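Long-range contact in exoribonuclease II, mitochondrial (Candida glabrata, PDB 6F3H), which degrades mitochondrial RNA from the 3' end as the exoribonuclease component of the mtEXO degradosome: residues A[494-499]-A[509-514]. The protein carries 1 engineered substitution. Numbering follows the deposited sequence.
Sequences SFELVN and YDTFQV
Two backbone hydrogen bonds tie Ser494 to Gln513 as an antiparallel hydrogen-bonded pair. Ser494 N gives a nearly straight bond of 2.8 Å to Gln513 O; in return Gln513 N reaches Ser494 O at 2.7 Å, more bent at the hydrogen. Each donor lies in the plane of the carbonyl it meets. Ser494 O also receives a CA-H...O contact from Phe512 CA at 3.2 Å. Both side chains of the pair leave on the same face of the sheet, the small Ser494 with its OG hydrogen-bonded with His425 ND1 on strand 421-429, the long Gln513 chain running out extended.

The pairing belongs to the beta hairpin of strands 488-499 and 505-519 in the RNB domain, the family's nuclease domain, though away from the magnesium site. Strand 505-519 is broken here: residues 509-511 take helical backbone angles and Phe512 N hydrogen-bonds back to Tyr509 O. Before the corner the strands pair again, Glu496 and Asp508 being joined by a backbone hydrogen bond.

Thr511 points from this corner toward the partner strand. Its methyl CG2, anti to the backbone N, sits 3.2 Å from Glu496 N and 3.4 Å from Glu496 CD. The extended Glu496 side chain crosses that of Thr511 at about a right angle, its CB, CG and CD passing over the methyl. Threonine suits the place because its one CB carries both this methyl and a hydroxyl, whose OG1 makes a weak hydrogen bond to Asp508 OD2. The Glu496 carboxylate forms salt bridges with Arg421 and Arg423, which would be expected to keep it ionised.

Apolar packing joins Phe495 to Phe512. Phe495 CB lies 3.8 Å from Phe512 CA. Phe495 CG takes the crowded position between backbone N and carbonyl carbon (chi1 51°), which leads the ring end away from the partner strand; Phe512 CG is anti to its N (chi1 177°). The side chains cross obliquely, with ring planes about 22° apart, and Phe495 CD1 comes within 4.1 Å of Phe512 CD1. Helix 603-625 receives both aromatics, Phe495 on Leu614 and Phe512 on Leu618.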
loop_
_atom_site.group_PDB
_atom_site.type_symbol
_atom_site.label_atom_id
_atom_site.label_comp_id
_atom_site.label_asym_id
_atom_site.label_seq_id
_atom_site.Cartn_x
_atom_site.Cartn_y
_atom_site.Cartn_z
ATOM N N SER A 494 -3.148 -7.184 -28.971
ATOM C CA SER A 494 -3.572 -6.525 -30.187
ATOM C C SER A 494 -5.067 -6.700 -30.338
ATOM O O SER A 494 -5.620 -7.732 -29.944
ATOM C CB SER A 494 -2.839 -7.093 -31.387
ATOM O OG SER A 494 -1.457 -7.224 -31.100
ATOM N N PHE A 495 -5.719 -5.668 -30.857
ATOM C CA PHE A 495 -7.157 -5.713 -31.076
ATOM C C PHE A 495 -7.570 -4.490 -31.878
ATOM O O PHE A 495 -6.803 -3.536 -32.037
ATOM C CB PHE A 495 -7.911 -5.745 -29.773
ATOM C CG PHE A 495 -7.482 -4.683 -28.863
ATOM C CD1 PHE A 495 -6.418 -4.886 -27.997
ATOM C CD2 PHE A 495 -8.077 -3.437 -28.923
ATOM C CE1 PHE A 495 -5.985 -3.872 -27.149
ATOM C CE2 PHE A 495 -7.657 -2.423 -28.098
ATOM C CZ PHE A 495 -6.606 -2.639 -27.198
ATOM N N GLU A 496 -8.808 -4.517 -32.356
ATOM C CA GLU A 496 -9.302 -3.480 -33.236
ATOM C C GLU A 496 -10.532 -2.806 -32.677
ATOM O O GLU A 496 -11.403 -3.440 -32.071
ATOM C CB GLU A 496 -9.609 -4.022 -34.596
ATOM C CG GLU A 496 -8.354 -4.302 -35.358
ATOM C CD GLU A 496 -8.568 -5.328 -36.436
ATOM O OE1 GLU A 496 -9.727 -5.473 -36.869
ATOM O OE2 GLU A 496 -7.586 -5.977 -36.858
ATOM N N LEU A 497 -10.570 -1.510 -32.910
ATOM C CA LEU A 497 -11.656 -0.644 -32.519
ATOM C C LEU A 497 -12.275 -0.038 -33.750
ATOM O O LEU A 497 -11.573 0.345 -34.690
ATOM C CB LEU A 497 -11.181 0.459 -31.617
ATOM C CG LEU A 497 -10.598 -0.104 -30.351
ATOM C CD1 LEU A 497 -9.264 0.498 -30.143
ATOM C CD2 LEU A 497 -11.538 0.322 -29.280
ATOM N N VAL A 498 -13.591 0.059 -33.713
ATOM C CA VAL A 498 -14.378 0.589 -34.807
ATOM C C VAL A 498 -15.090 1.842 -34.321
ATOM O O VAL A 498 -15.660 1.850 -33.225
ATOM C CB VAL A 498 -15.358 -0.478 -35.306
ATOM C CG1 VAL A 498 -14.590 -1.737 -35.530
ATOM C CG2 VAL A 498 -16.405 -0.763 -34.261
ATOM N N ASN A 499 -14.998 2.918 -35.094
ATOM C CA ASN A 499 -15.821 4.083 -34.801
ATOM C C ASN A 499 -17.263 3.739 -35.129
ATOM O O ASN A 499 -17.543 3.110 -36.150
ATOM C CB ASN A 499 -15.357 5.305 -35.588
ATOM C CG ASN A 499 -13.898 5.620 -35.361
ATOM O OD1 ASN A 499 -13.113 4.742 -35.003
ATOM N ND2 ASN A 499 -13.519 6.876 -35.585
ATOM N N TYR A 509 -13.848 -7.773 -29.506
ATOM C CA TYR A 509 -13.094 -8.688 -28.656
ATOM C C TYR A 509 -12.607 -9.890 -29.449
ATOM O O TYR A 509 -11.619 -10.528 -29.068
ATOM C CB TYR A 509 -13.920 -9.150 -27.453
ATOM C CG TYR A 509 -13.170 -10.135 -26.564
ATOM C CD1 TYR A 509 -12.063 -9.737 -25.827
ATOM C CD2 TYR A 509 -13.543 -11.477 -26.501
ATOM C CE1 TYR A 509 -11.367 -10.641 -25.032
ATOM C CE2 TYR A 509 -12.849 -12.384 -25.705
ATOM C CZ TYR A 509 -11.763 -11.959 -24.976
ATOM O OH TYR A 509 -11.074 -12.865 -24.194
ATOM N N ASP A 510 -13.275 -10.211 -30.547
ATOM C CA ASP A 510 -12.791 -11.281 -31.395
ATOM C C ASP A 510 -11.475 -10.891 -32.074
ATOM O O ASP A 510 -10.690 -11.774 -32.428
ATOM C CB ASP A 510 -13.899 -11.624 -32.396
ATOM C CG ASP A 510 -13.659 -12.923 -33.136
ATOM O OD1 ASP A 510 -12.554 -13.119 -33.677
ATOM O OD2 ASP A 510 -14.595 -13.750 -33.186
ATOM N N THR A 511 -11.186 -9.587 -32.217
ATOM C CA THR A 511 -9.854 -9.156 -32.656
ATOM C C THR A 511 -8.778 -9.461 -31.629
ATOM O O THR A 511 -7.599 -9.613 -31.979
ATOM C CB THR A 511 -9.795 -7.655 -32.901
ATOM O OG1 THR A 511 -10.960 -7.218 -33.595
ATOM C CG2 THR A 511 -8.581 -7.350 -33.720
ATOM N N PHE A 512 -9.158 -9.498 -30.360
ATOM C CA PHE A 512 -8.187 -9.478 -29.285
ATOM C C PHE A 512 -7.228 -10.637 -29.402
ATOM O O PHE A 512 -7.635 -11.787 -29.569
ATOM C CB PHE A 512 -8.890 -9.526 -27.932
ATOM C CG PHE A 512 -7.944 -9.576 -26.762
ATOM C CD1 PHE A 512 -7.391 -8.416 -26.243
ATOM C CD2 PHE A 512 -7.589 -10.788 -26.191
ATOM C CE1 PHE A 512 -6.506 -8.464 -25.159
ATOM C CE2 PHE A 512 -6.711 -10.837 -25.116
ATOM C CZ PHE A 512 -6.168 -9.673 -24.599
ATOM N N GLN A 513 -5.955 -10.340 -29.239
ATOM C CA GLN A 513 -4.948 -11.352 -29.447
ATOM C C GLN A 513 -3.774 -11.080 -28.521
ATOM O O GLN A 513 -3.439 -9.923 -28.260
ATOM C CB GLN A 513 -4.516 -11.327 -30.900
ATOM C CG GLN A 513 -3.791 -12.531 -31.354
ATOM C CD GLN A 513 -3.016 -12.228 -32.589
ATOM O OE1 GLN A 513 -2.073 -12.929 -32.924
ATOM N NE2 GLN A 513 -3.390 -11.151 -33.269
ATOM N N VAL A 514 -3.157 -12.143 -28.017
ATOM C CA VAL A 514 -1.979 -12.013 -27.176
ATOM C C VAL A 514 -0.852 -12.761 -27.864
ATOM O O VAL A 514 -1.035 -13.917 -28.264
ATOM C CB VAL A 514 -2.224 -12.567 -25.756
ATOM C CG1 VAL A 514 -1.047 -12.250 -24.822
ATOM C CG2 VAL A 514 -3.517 -12.050 -25.152
#